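Local structure of aggregation suppressing protein (Salmonella enterica subsp. enterica serovar Typhimurium, 4ZJ9) at residues V61-W66 against A105-S110; G78-T83 against L129-Y134; I73-G78 against F111-H116; P45-Q50 against Y57-S62. The protein probably acts as a small heat shock protein chaperone that suppresses the aggregation of other proteins under stress. All blocks are in the same frame, centred on the assembly; numbering follows the deposited sequence.

Contact 1: residues V61-W66 against A105-S110; sequences VSVPGW and ADFQLS
Phe107 turns the edge of its ring into one face of the Trp66 indole. This is a T-shaped (edge-to-face) pair: the Phe107 ring and the six-membered ring of Trp66 have centroids 5.1 Å apart and planes at 82°. The touching rim atom is Phe107 CE1, which stands over the indole, displaced toward its rim, 3.6 Å from Trp66 CZ2. The two side chains slide past each other in opposite directions.

Polar atoms meet the indole at its edge. Ala105 O lies in the ring plane, 3.4 Å from Trp66 CZ2, and Asp106 OD1 sits more loosely beside CH2; that carboxylate oxygen is already hydrogen-bonded to His86 N. Lys104 adds a cation-pi contact to Trp66.

The remaining touches are apolar. Val63 crosses Phe107 at about a right angle, its methyl CG1 3.8 Å from Phe107 CZ. Val61 and Leu109 meet tip to tip, CG1 of Val61 lying 3.8 Å from CD1 of Leu109; Val61 CG1 is anti to its own backbone N (chi1 -172°). A type II turn runs from Val63 to Trp66, closed by Trp66 N to Val63 O, with Trp66 pointing toward 105-110.

No hydrogen bond crosses the contact; the backbones bond instead within their own layers, Val61 to Leu129 and Leu109 to Ile82. The two layers of the sandwich are therefore joined here by dispersion and aromatic contacts, with the oxygens at the indole edge probably adding a weak electrostatic attraction.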
loop_
_atom_site.group_PDB
_atom_site.type_symbol
_atom_site.label_atom_id
_atom_site.label_comp_id
_atom_site.label_asym_id
_atom_site.label_seq_id
_atom_site.Cartn_x
_atom_site.Cartn_y
_atom_site.Cartn_z
ATOM N N VAL A 61 2.628 -2.187 9.063
ATOM C CA VAL A 61 1.388 -1.487 8.839
ATOM C C VAL A 61 1.247 -1.171 7.343
ATOM O O VAL A 61 2.173 -0.673 6.718
ATOM C CB VAL A 61 1.352 -0.183 9.644
ATOM C CG1 VAL A 61 -0.032 0.467 9.571
ATOM C CG2 VAL A 61 1.693 -0.479 11.082
ATOM N N SER A 62 0.060 -1.474 6.803
ATOM C CA SER A 62 -0.257 -1.219 5.373
ATOM C C SER A 62 -0.624 0.268 5.220
ATOM O O SER A 62 -1.641 0.695 5.754
ATOM C CB SER A 62 -1.424 -2.056 4.873
ATOM O OG SER A 62 -1.616 -1.830 3.440
ATOM N N VAL A 63 0.237 1.045 4.560
ATOM C CA VAL A 63 0.042 2.470 4.453
ATOM C C VAL A 63 0.340 2.929 2.995
ATOM O O VAL A 63 1.220 3.768 2.767
ATOM C CB VAL A 63 0.873 3.270 5.469
ATOM C CG1 VAL A 63 0.244 3.156 6.869
ATOM C CG2 VAL A 63 2.293 2.837 5.413
ATOM N N PRO A 64 -0.430 2.401 2.005
ATOM C CA PRO A 64 -0.072 2.742 0.613
ATOM C C PRO A 64 -0.416 4.202 0.368
ATOM O O PRO A 64 -1.417 4.700 0.922
ATOM C CB PRO A 64 -0.928 1.792 -0.192
ATOM C CG PRO A 64 -2.100 1.432 0.691
ATOM C CD PRO A 64 -1.485 1.395 2.063
ATOM N N GLY A 65 0.425 4.893 -0.400
ATOM C CA GLY A 65 0.234 6.314 -0.651
ATOM C C GLY A 65 0.601 7.298 0.442
ATOM O O GLY A 65 0.517 8.535 0.267
ATOM N N TRP A 66 0.942 6.781 1.605
ATOM C CA TRP A 66 1.362 7.657 2.730
ATOM C C TRP A 66 2.806 8.092 2.555
ATOM O O TRP A 66 3.645 7.260 2.139
ATOM C CB TRP A 66 1.173 6.935 4.074
ATOM C CG TRP A 66 -0.241 6.820 4.468
ATOM C CD1 TRP A 66 -1.133 5.897 4.062
ATOM C CD2 TRP A 66 -0.924 7.692 5.357
ATOM N NE1 TRP A 66 -2.332 6.117 4.636
ATOM C CE2 TRP A 66 -2.232 7.221 5.462
ATOM C CE3 TRP A 66 -0.548 8.839 6.045
ATOM C CZ2 TRP A 66 -3.182 7.839 6.226
ATOM C CZ3 TRP A 66 -1.503 9.474 6.823
ATOM C CH2 TRP A 66 -2.814 8.958 6.918
ATOM N N ALA A 105 -7.445 7.892 5.138
ATOM C CA ALA A 105 -8.006 8.481 6.327
ATOM C C ALA A 105 -6.983 8.420 7.440
ATOM O O ALA A 105 -6.256 7.433 7.558
ATOM C CB ALA A 105 -9.262 7.714 6.722
ATOM N N ASP A 106 -6.939 9.477 8.242
ATOM C CA ASP A 106 -6.039 9.568 9.382
ATOM C C ASP A 106 -6.312 8.408 10.330
ATOM O O ASP A 106 -7.448 7.914 10.432
ATOM C CB ASP A 106 -6.245 10.914 10.100
ATOM C CG ASP A 106 -5.861 12.108 9.239
ATOM O OD1 ASP A 106 -5.373 11.861 8.118
ATOM O OD2 ASP A 106 -5.995 13.274 9.687
ATOM N N PHE A 107 -5.274 7.951 11.026
ATOM C CA PHE A 107 -5.424 6.816 11.922
ATOM C C PHE A 107 -4.472 6.921 13.098
ATOM O O PHE A 107 -3.567 7.750 13.103
ATOM C CB PHE A 107 -5.135 5.522 11.179
ATOM C CG PHE A 107 -3.717 5.415 10.686
ATOM C CD1 PHE A 107 -3.362 5.870 9.420
ATOM C CD2 PHE A 107 -2.747 4.820 11.476
ATOM C CE1 PHE A 107 -2.057 5.732 8.969
ATOM C CE2 PHE A 107 -1.453 4.670 11.022
ATOM C CZ PHE A 107 -1.100 5.176 9.784
ATOM N N GLN A 108 -4.704 6.090 14.096
ATOM C CA GLN A 108 -3.808 5.944 15.191
ATOM C C GLN A 108 -3.911 4.526 15.704
ATOM O O GLN A 108 -4.991 4.042 16.102
ATOM C CB GLN A 108 -4.073 6.948 16.304
ATOM C CG GLN A 108 -2.844 7.088 17.192
ATOM C CD GLN A 108 -3.175 7.254 18.647
ATOM O OE1 GLN A 108 -3.721 6.336 19.271
ATOM N NE2 GLN A 108 -2.850 8.420 19.198
ATOM N N LEU A 109 -2.761 3.858 15.644
ATOM C CA LEU A 109 -2.589 2.540 16.155
ATOM C C LEU A 109 -1.773 2.673 17.436
ATOM O O LEU A 109 -0.949 3.528 17.523
ATOM C CB LEU A 109 -1.901 1.665 15.119
ATOM C CG LEU A 109 -2.670 1.498 13.816
ATOM C CD1 LEU A 109 -1.858 0.590 12.943
ATOM C CD2 LEU A 109 -4.044 0.860 14.037
ATOM N N SER A 110 -2.061 1.840 18.433
ATOM C CA SER A 110 -1.385 1.872 19.757
ATOM C C SER A 110 -1.016 0.485 20.163
ATOM O O SER A 110 -1.829 -0.455 20.032
ATOM C CB SER A 110 -2.309 2.495 20.784
ATOM O OG SER A 110 -2.240 3.912 20.666
#

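Contact 2: residues G78-T83 against L129-Y134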
loop_
_atom_site.group_PDB
_atom_site.type_symbol
_atom_site.label_atom_id
_atom_site.label_comp_id
_atom_site.label_asym_id
_atom_site.label_seq_id
_atom_site.Cartn_x
_atom_site.Cartn_y
_atom_site.Cartn_z
ATOM N N GLY A 78 5.013 3.953 27.922
ATOM C CA GLY A 78 5.060 2.520 27.646
ATOM C C GLY A 78 4.257 2.028 26.442
ATOM O O GLY A 78 4.269 0.839 26.158
ATOM N N ASN A 79 3.520 2.915 25.773
ATOM C CA ASN A 79 2.847 2.541 24.515
ATOM C C ASN A 79 3.529 3.168 23.269
ATOM O O ASN A 79 4.021 4.277 23.297
ATOM C CB ASN A 79 1.319 2.808 24.590
ATOM C CG ASN A 79 0.682 2.211 25.870
ATOM O OD1 ASN A 79 0.770 1.008 26.137
ATOM N ND2 ASN A 79 0.055 3.063 26.664
ATOM N N LEU A 80 3.546 2.376 22.199
ATOM C CA LEU A 80 4.013 2.761 20.860
ATOM C C LEU A 80 2.802 3.238 20.124
ATOM O O LEU A 80 1.828 2.471 19.982
ATOM C CB LEU A 80 4.562 1.543 20.123
ATOM C CG LEU A 80 4.876 1.774 18.641
ATOM C CD1 LEU A 80 5.916 2.881 18.480
ATOM C CD2 LEU A 80 5.371 0.485 18.042
ATOM N N ASN A 81 2.879 4.479 19.635
ATOM C CA ASN A 81 1.786 5.121 18.951
ATOM C C ASN A 81 2.253 5.430 17.551
ATOM O O ASN A 81 3.337 6.010 17.360
ATOM C CB ASN A 81 1.344 6.390 19.662
ATOM C CG ASN A 81 0.731 6.101 21.023
ATOM O OD1 ASN A 81 -0.091 5.147 21.188
ATOM N ND2 ASN A 81 1.126 6.899 22.014
ATOM N N ILE A 82 1.482 4.968 16.593
ATOM C CA ILE A 82 1.740 5.224 15.192
ATOM C C ILE A 82 0.582 6.062 14.678
ATOM O O ILE A 82 -0.550 5.603 14.652
ATOM C CB ILE A 82 1.765 3.926 14.364
ATOM C CG1 ILE A 82 2.603 2.804 14.989
ATOM C CG2 ILE A 82 2.137 4.242 12.882
ATOM C CD1 ILE A 82 4.066 3.065 15.079
ATOM N N THR A 83 0.870 7.272 14.225
ATOM C CA THR A 83 -0.171 8.213 13.818
ATOM C C THR A 83 0.020 8.638 12.392
ATOM O O THR A 83 1.086 9.073 12.006
ATOM C CB THR A 83 -0.106 9.495 14.663
ATOM O OG1 THR A 83 -0.105 9.129 16.042
ATOM C CG2 THR A 83 -1.288 10.396 14.364
ATOM N N LEU A 129 4.770 0.126 6.455
ATOM C CA LEU A 129 5.579 0.730 7.501
ATOM C C LEU A 129 6.018 -0.427 8.367
ATOM O O LEU A 129 5.159 -1.133 8.923
ATOM C CB LEU A 129 4.731 1.696 8.309
ATOM C CG LEU A 129 5.511 2.327 9.496
ATOM C CD1 LEU A 129 6.707 3.195 9.090
ATOM C CD2 LEU A 129 4.488 3.161 10.230
ATOM N N LEU A 130 7.312 -0.643 8.457
ATOM C CA LEU A 130 7.901 -1.716 9.185
ATOM C C LEU A 130 8.601 -1.193 10.426
ATOM O O LEU A 130 9.575 -0.441 10.332
ATOM C CB LEU A 130 8.929 -2.454 8.317
ATOM C CG LEU A 130 8.256 -3.583 7.504
ATOM C CD1 LEU A 130 7.404 -3.074 6.370
ATOM C CD2 LEU A 130 9.351 -4.426 6.880
ATOM N N VAL A 131 8.137 -1.641 11.582
ATOM C CA VAL A 131 8.644 -1.212 12.874
ATOM C C VAL A 131 9.186 -2.398 13.671
ATOM O O VAL A 131 8.435 -3.300 14.074
ATOM C CB VAL A 131 7.537 -0.536 13.659
ATOM C CG1 VAL A 131 8.145 0.058 14.950
ATOM C CG2 VAL A 131 6.990 0.596 12.823
ATOM N N GLU A 132 10.494 -2.418 13.899
ATOM C CA GLU A 132 11.117 -3.456 14.719
ATOM C C GLU A 132 11.112 -3.017 16.153
ATOM O O GLU A 132 11.489 -1.905 16.468
ATOM C CB GLU A 132 12.578 -3.722 14.313
ATOM C CG GLU A 132 12.699 -4.014 12.819
ATOM C CD GLU A 132 14.117 -4.311 12.366
ATOM O OE1 GLU A 132 15.080 -3.911 13.075
ATOM O OE2 GLU A 132 14.249 -4.951 11.289
ATOM N N ILE A 133 10.683 -3.931 16.993
ATOM C CA ILE A 133 10.544 -3.696 18.402
ATOM C C ILE A 133 11.399 -4.786 19.080
ATOM O O ILE A 133 11.222 -5.975 18.839
ATOM C CB ILE A 133 9.097 -3.791 18.858
ATOM C CG1 ILE A 133 8.210 -2.757 18.164
ATOM C CG2 ILE A 133 8.988 -3.661 20.368
ATOM C CD1 ILE A 133 6.795 -3.293 17.988
ATOM N N TYR A 134 12.330 -4.333 19.911
ATOM C CA TYR A 134 13.375 -5.197 20.508
ATOM C C TYR A 134 13.254 -5.152 22.044
ATOM O O TYR A 134 12.996 -4.073 22.587
ATOM C CB TYR A 134 14.752 -4.669 20.049
ATOM C CG TYR A 134 14.920 -4.665 18.550
#
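Leu80 and Ile82 bury the most surface here, each pointing at strand 129-134 from a strand that runs almost antiparallel to it, at 170°, with the axes 11.1 Å apart. That spacing is too wide for backbone bonding, and only side chains fill it. Leu80 works with one methyl: its CD2 lies 4.0 Å from Ile133 CD1 and 4.2 Å from Val131 CG1, so it bridges two successive inward residues of the facing strand. It meets Val131 tip to tip. CG of Leu80 is anti to the backbone N (chi1 171°), which carries the branch out into the gap. Ile82 touches chiefly through its short branch, CG2, which comes within 3.7 Å of Leu129 CD2, the closest approach of the contact; these two side chains cross obliquely. CD1 of Ile82 lies 4.4 Å from Val131 CG2. Every touching residue is buried, as expected for the hydrophobic core of an alpha-crystallin beta sandwich. Strand 79-84 is the middle strand of its three-stranded sheet, flanked by 71-76 and 107-112, while 128-134 lies between 56-62 and 118-125 in the other; Leu113 packs against Leu80 and Ile133, and Val61 and Val63 lie beside Leu129.

Contact 3: residues I73-G78 against F111-H116; sequences IETVGG and FSLPEH
Leu113 N gives its hydrogen to Gly78 O across 2.9 Å, in a bond that is nearly straight (167° at the hydrogen) and arrives nearly along the C=O axis. Gly78 has a positive phi, at backbone angles where glycine is strongly favoured, and Gly77 before it also has positive phi; together they turn the chain tightly between Val76 and Asn79.

Leu113 supplies most of the side-chain contact. Its CB lies 3.5 Å from Gly78 O, beside the hydrogen-bonded carbonyl, while its far end meets Thr75: Leu113 CD1 is 3.7 Å from Thr75 CG2, and the two side chains cross at about a right angle. CG of Leu113 stands beside its own backbone N (chi1 -61°), and CD1 continues anti to CA (chi2 176°), reaching over to the threonine methyl. Leu113 also packs on Leu80. Ser112 stays at the margin, with OG 4.1 Å from Gly78 O; its hydroxyl is instead hydrogen-bonded to Asn79 OD1. Further back, the Phe111 ring makes an edge-to-face pair with Tyr47.

The contact is a surface one, at the end of the three-stranded sheet. Gly77 and Gly78 have the backbone angles of a type I' turn, the form that commonly closes two-residue beta hairpins, here joining strands 71-76 and 79-84. The bond from Leu113 ties that turn to the chain leaving strand 107-112.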
loop_
_atom_site.group_PDB
_atom_site.type_symbol
_atom_site.label_atom_id
_atom_site.label_comp_id
_atom_site.label_asym_id
_atom_site.label_seq_id
_atom_site.Cartn_x
_atom_site.Cartn_y
_atom_site.Cartn_z
ATOM N N ILE A 73 5.807 8.075 14.727
ATOM C CA ILE A 73 5.889 7.012 15.673
ATOM C C ILE A 73 6.479 7.646 16.892
ATOM O O ILE A 73 7.366 8.507 16.780
ATOM C CB ILE A 73 6.719 5.791 15.209
ATOM C CG1 ILE A 73 8.153 6.176 14.898
ATOM C CG2 ILE A 73 6.170 5.218 13.916
ATOM C CD1 ILE A 73 9.046 4.975 14.688
ATOM N N GLU A 74 5.925 7.292 18.049
ATOM C CA GLU A 74 6.446 7.819 19.302
ATOM C C GLU A 74 6.121 6.791 20.366
ATOM O O GLU A 74 5.118 6.059 20.270
ATOM C CB GLU A 74 5.847 9.183 19.639
ATOM C CG GLU A 74 4.491 9.088 20.327
ATOM C CD GLU A 74 3.722 10.407 20.355
ATOM O OE1 GLU A 74 4.331 11.462 20.678
ATOM O OE2 GLU A 74 2.498 10.367 20.058
ATOM N N THR A 75 7.020 6.702 21.337
ATOM C CA THR A 75 6.862 5.825 22.502
ATOM C C THR A 75 6.489 6.780 23.661
ATOM O O THR A 75 7.188 7.727 23.929
ATOM C CB THR A 75 8.182 5.062 22.753
ATOM O OG1 THR A 75 9.277 5.946 22.487
ATOM C CG2 THR A 75 8.367 3.885 21.780
ATOM N N VAL A 76 5.344 6.563 24.278
ATOM C CA VAL A 76 4.838 7.414 25.321
ATOM C C VAL A 76 4.165 6.573 26.414
ATOM O O VAL A 76 3.207 5.849 26.154
ATOM C CB VAL A 76 3.863 8.415 24.704
ATOM C CG1 VAL A 76 2.713 8.757 25.645
ATOM C CG2 VAL A 76 4.625 9.655 24.291
ATOM N N GLY A 77 4.663 6.680 27.649
ATOM C CA GLY A 77 4.059 5.983 28.794
ATOM C C GLY A 77 3.973 4.485 28.560
ATOM O O GLY A 77 2.982 3.817 28.935
ATOM N N GLY A 78 5.013 3.953 27.922
ATOM C CA GLY A 78 5.060 2.520 27.646
ATOM C C GLY A 78 4.257 2.028 26.442
ATOM O O GLY A 78 4.269 0.839 26.158
ATOM N N PHE A 111 0.228 0.291 20.546
ATOM C CA PHE A 111 0.684 -1.052 20.997
ATOM C C PHE A 111 1.456 -0.926 22.263
ATOM O O PHE A 111 2.439 -0.183 22.325
ATOM C CB PHE A 111 1.532 -1.767 19.917
ATOM C CG PHE A 111 0.861 -1.838 18.568
ATOM C CD1 PHE A 111 0.929 -0.755 17.691
ATOM C CD2 PHE A 111 0.120 -2.967 18.204
ATOM C CE1 PHE A 111 0.291 -0.796 16.465
ATOM C CE2 PHE A 111 -0.518 -3.019 16.975
ATOM C CZ PHE A 111 -0.448 -1.923 16.105
ATOM N N SER A 112 1.011 -1.626 23.304
ATOM C CA SER A 112 1.739 -1.619 24.590
ATOM C C SER A 112 3.075 -2.334 24.359
ATOM O O SER A 112 3.136 -3.362 23.682
ATOM C CB SER A 112 0.930 -2.307 25.718
ATOM O OG SER A 112 0.929 -1.468 26.867
ATOM N N LEU A 113 4.150 -1.726 24.821
ATOM C CA LEU A 113 5.450 -2.335 24.749
ATOM C C LEU A 113 5.747 -3.079 26.076
ATOM O O LEU A 113 5.608 -2.543 27.163
ATOM C CB LEU A 113 6.505 -1.301 24.516
ATOM C CG LEU A 113 6.391 -0.494 23.207
ATOM C CD1 LEU A 113 7.480 0.565 23.171
ATOM C CD2 LEU A 113 6.444 -1.376 21.974
ATOM N N PRO A 114 6.199 -4.315 25.971
ATOM C CA PRO A 114 6.697 -4.871 27.209
ATOM C C PRO A 114 7.849 -4.023 27.826
ATOM O O PRO A 114 8.644 -3.439 27.109
ATOM C CB PRO A 114 7.150 -6.248 26.774
ATOM C CG PRO A 114 7.453 -6.157 25.313
ATOM C CD PRO A 114 6.695 -5.009 24.763
ATOM N N GLU A 115 7.883 -3.879 29.146
ATOM C CA GLU A 115 9.023 -3.230 29.803
ATOM C C GLU A 115 10.067 -4.322 29.653
ATOM O O GLU A 115 9.817 -5.442 30.118
ATOM C CB GLU A 115 8.725 -2.908 31.296
ATOM N N HIS A 116 11.220 -4.063 29.030
ATOM C CA HIS A 116 11.723 -2.751 28.644
ATOM C C HIS A 116 12.075 -2.888 27.161
ATOM O O HIS A 116 13.206 -3.213 26.770
ATOM C CB HIS A 116 12.968 -2.341 29.475
ATOM C CG HIS A 116 13.109 -3.057 30.791
ATOM N ND1 HIS A 116 13.640 -4.326 30.896
ATOM C CD2 HIS A 116 12.812 -2.672 32.056
ATOM C CE1 HIS A 116 13.639 -4.702 32.159
ATOM N NE2 HIS A 116 13.145 -3.716 32.884
#

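Contact 4: residues P45-Q50 against Y57-S62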
loop_
_atom_site.group_PDB
_atom_site.type_symbol
_atom_site.label_atom_id
_atom_site.label_comp_id
_atom_site.label_asym_id
_atom_site.label_seq_id
_atom_site.Cartn_x
_atom_site.Cartn_y
_atom_site.Cartn_z
ATOM N N PRO A 45 -5.698 1.095 9.282
ATOM C CA PRO A 45 -4.881 0.280 8.413
ATOM C C PRO A 45 -4.725 -1.115 8.878
ATOM O O PRO A 45 -4.550 -1.390 10.090
ATOM C CB PRO A 45 -3.523 1.014 8.410
ATOM C CG PRO A 45 -3.794 2.367 8.912
ATOM C CD PRO A 45 -4.920 2.191 9.892
ATOM N N ALA A 46 -4.736 -2.039 7.925
ATOM C CA ALA A 46 -4.396 -3.404 8.214
ATOM C C ALA A 46 -2.973 -3.478 8.750
ATOM O O ALA A 46 -2.128 -2.676 8.378
ATOM C CB ALA A 46 -4.549 -4.231 6.925
ATOM N N TYR A 47 -2.692 -4.416 9.605
ATOM C CA TYR A 47 -1.350 -4.640 10.048
ATOM C C TYR A 47 -1.088 -6.138 10.291
ATOM O O TYR A 47 -2.012 -6.983 10.398
ATOM C CB TYR A 47 -1.004 -3.773 11.289
ATOM C CG TYR A 47 -1.736 -4.198 12.566
ATOM C CD1 TYR A 47 -2.974 -3.678 12.890
ATOM C CD2 TYR A 47 -1.159 -5.127 13.463
ATOM C CE1 TYR A 47 -3.663 -4.101 14.024
ATOM C CE2 TYR A 47 -1.816 -5.524 14.623
ATOM C CZ TYR A 47 -3.078 -5.032 14.886
ATOM O OH TYR A 47 -3.712 -5.414 16.049
ATOM N N ASP A 48 0.189 -6.454 10.390
ATOM C CA ASP A 48 0.645 -7.763 10.734
ATOM C C ASP A 48 1.524 -7.544 11.940
ATOM O O ASP A 48 2.189 -6.504 12.077
ATOM C CB ASP A 48 1.557 -8.340 9.669
ATOM C CG ASP A 48 0.817 -8.810 8.418
ATOM O OD1 ASP A 48 -0.448 -8.957 8.415
ATOM O OD2 ASP A 48 1.533 -8.999 7.421
ATOM N N LEU A 49 1.605 -8.577 12.775
ATOM C CA LEU A 49 2.526 -8.563 13.903
ATOM C C LEU A 49 3.216 -9.868 13.940
ATOM O O LEU A 49 2.563 -10.940 13.989
ATOM C CB LEU A 49 1.763 -8.283 15.217
ATOM C CG LEU A 49 2.645 -8.133 16.454
ATOM C CD1 LEU A 49 3.567 -6.914 16.385
ATOM C CD2 LEU A 49 1.678 -8.064 17.634
ATOM N N GLN A 50 4.524 -9.821 13.841
ATOM C CA GLN A 50 5.284 -11.030 13.910
ATOM C C GLN A 50 6.246 -11.021 15.064
ATOM O O GLN A 50 6.639 -9.976 15.553
ATOM C CB GLN A 50 6.126 -11.177 12.627
ATOM C CG GLN A 50 5.299 -11.406 11.391
ATOM C CD GLN A 50 6.104 -11.078 10.115
ATOM O OE1 GLN A 50 6.028 -9.995 9.608
ATOM N NE2 GLN A 50 6.928 -12.008 9.670
ATOM N N TYR A 57 9.952 -8.256 17.965
ATOM C CA TYR A 57 8.711 -8.216 17.238
ATOM C C TYR A 57 8.902 -7.377 15.966
ATOM O O TYR A 57 9.745 -6.547 15.900
ATOM C CB TYR A 57 7.606 -7.626 18.110
ATOM C CG TYR A 57 7.370 -8.369 19.402
ATOM C CD1 TYR A 57 8.077 -8.046 20.573
ATOM C CD2 TYR A 57 6.452 -9.396 19.462
ATOM C CE1 TYR A 57 7.869 -8.755 21.754
ATOM C CE2 TYR A 57 6.226 -10.095 20.633
ATOM C CZ TYR A 57 6.934 -9.788 21.773
ATOM O OH TYR A 57 6.669 -10.534 22.892
ATOM N N LEU A 58 8.109 -7.658 14.946
ATOM C CA LEU A 58 8.042 -6.842 13.735
ATOM C C LEU A 58 6.609 -6.484 13.501
ATOM O O LEU A 58 5.765 -7.348 13.335
ATOM C CB LEU A 58 8.635 -7.515 12.518
ATOM C CG LEU A 58 8.552 -6.639 11.240
ATOM C CD1 LEU A 58 9.542 -5.481 11.264
ATOM C CD2 LEU A 58 8.742 -7.474 9.967
ATOM N N LEU A 59 6.345 -5.188 13.511
ATOM C CA LEU A 59 5.035 -4.667 13.211
ATOM C C LEU A 59 5.068 -4.166 11.780
ATOM O O LEU A 59 5.960 -3.390 11.376
ATOM C CB LEU A 59 4.718 -3.499 14.159
ATOM C CG LEU A 59 3.479 -2.715 13.795
ATOM C CD1 LEU A 59 2.240 -3.566 13.999
ATOM C CD2 LEU A 59 3.488 -1.465 14.663
ATOM N N THR A 60 4.109 -4.609 10.996
ATOM C CA THR A 60 3.967 -4.112 9.629
ATOM C C THR A 60 2.618 -3.463 9.449
ATOM O O THR A 60 1.569 -4.107 9.626
ATOM C CB THR A 60 4.117 -5.325 8.628
ATOM O OG1 THR A 60 5.426 -5.862 8.805
ATOM C CG2 THR A 60 3.985 -4.891 7.203
ATOM N N VAL A 61 2.628 -2.187 9.063
ATOM C CA VAL A 61 1.388 -1.487 8.839
ATOM C C VAL A 61 1.247 -1.171 7.343
ATOM O O VAL A 61 2.173 -0.673 6.718
ATOM C CB VAL A 61 1.352 -0.183 9.644
ATOM C CG1 VAL A 61 -0.032 0.467 9.571
ATOM C CG2 VAL A 61 1.693 -0.479 11.082
ATOM N N SER A 62 0.060 -1.474 6.803
ATOM C CA SER A 62 -0.257 -1.219 5.373
ATOM C C SER A 62 -0.624 0.268 5.220
ATOM O O SER A 62 -1.641 0.695 5.754
ATOM C CB SER A 62 -1.424 -2.056 4.873
ATOM O OG SER A 62 -1.616 -1.830 3.440
HETATM O O HOH W 1 4.886 -7.901 10.693
#
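Asp48 and Thr60 exchange two backbone hydrogen bonds, Asp48 N to Thr60 O at 2.8 Å and Thr60 N to Asp48 O at 2.9 Å. Gln50 and Leu58 repeat the arrangement, each N bonded to the other's O, and Ser62 N to Ala46 O adds a fifth bond, almost straight at 174°. A water also links the strands near Gln50: it lies 2.6 Å from Gln50 OE1 and hydrogen-bonds Leu58 O and Thr60 OG1 as well, on one face of the sheet.

This is an antiparallel beta hairpin: strand 47-51 is outermost in this chain's four-stranded sheet, and 56-62 lies next to 128-134. Across the dimer interface Asp48, Leu49 and Gln50 pair with a strand of the second subunit, so the sheet runs on between chains; Asp48 OD1 accepts from Ile102 N of that subunit.

Between the bonded pairs, Tyr47, Leu49, Leu59 and Val61 share the opposite face. Tyr47 CD2 lies 3.8 Å from Leu59 CD1. Chi2 of Leu49 (65°) turns its CD1 toward Leu59, within 4.2 Å of Leu59 CB. At the other end Pro45 CB packs 3.7 Å from Val61 CG1 and 3.3 Å from Ser62 O, and Pro45 also packs on Phe107.

How the contacts relate
Contacts 1 and 2 are two sections through the same sandwich core, their centres about 12 Å apart, and Val61 O to Leu129 N at 2.7 Å joins them within one sheet. Contact 4 shares Val61 and Ser62 with contact 1 and adds strand 47-51 to that sheet; Ile133 O accepts a hydrogen bond from Tyr57 N at 2.8 Å, linking it to contact 2, and Pro45 CG touches Phe107 CG of contact 1 at 3.5 Å. Contact 3 lies about 8 Å from contact 2 between centres and shares Gly78 with it. Contacts 1 and 4 both reach the second subunit, whereas 2 and 3 do not. The side chains of Ile133 (contact 2), Phe111 (contact 3) and Leu49 (contact 4) are each about 4 Å from bound methylpentanediol, probably from the crystallisation liquor.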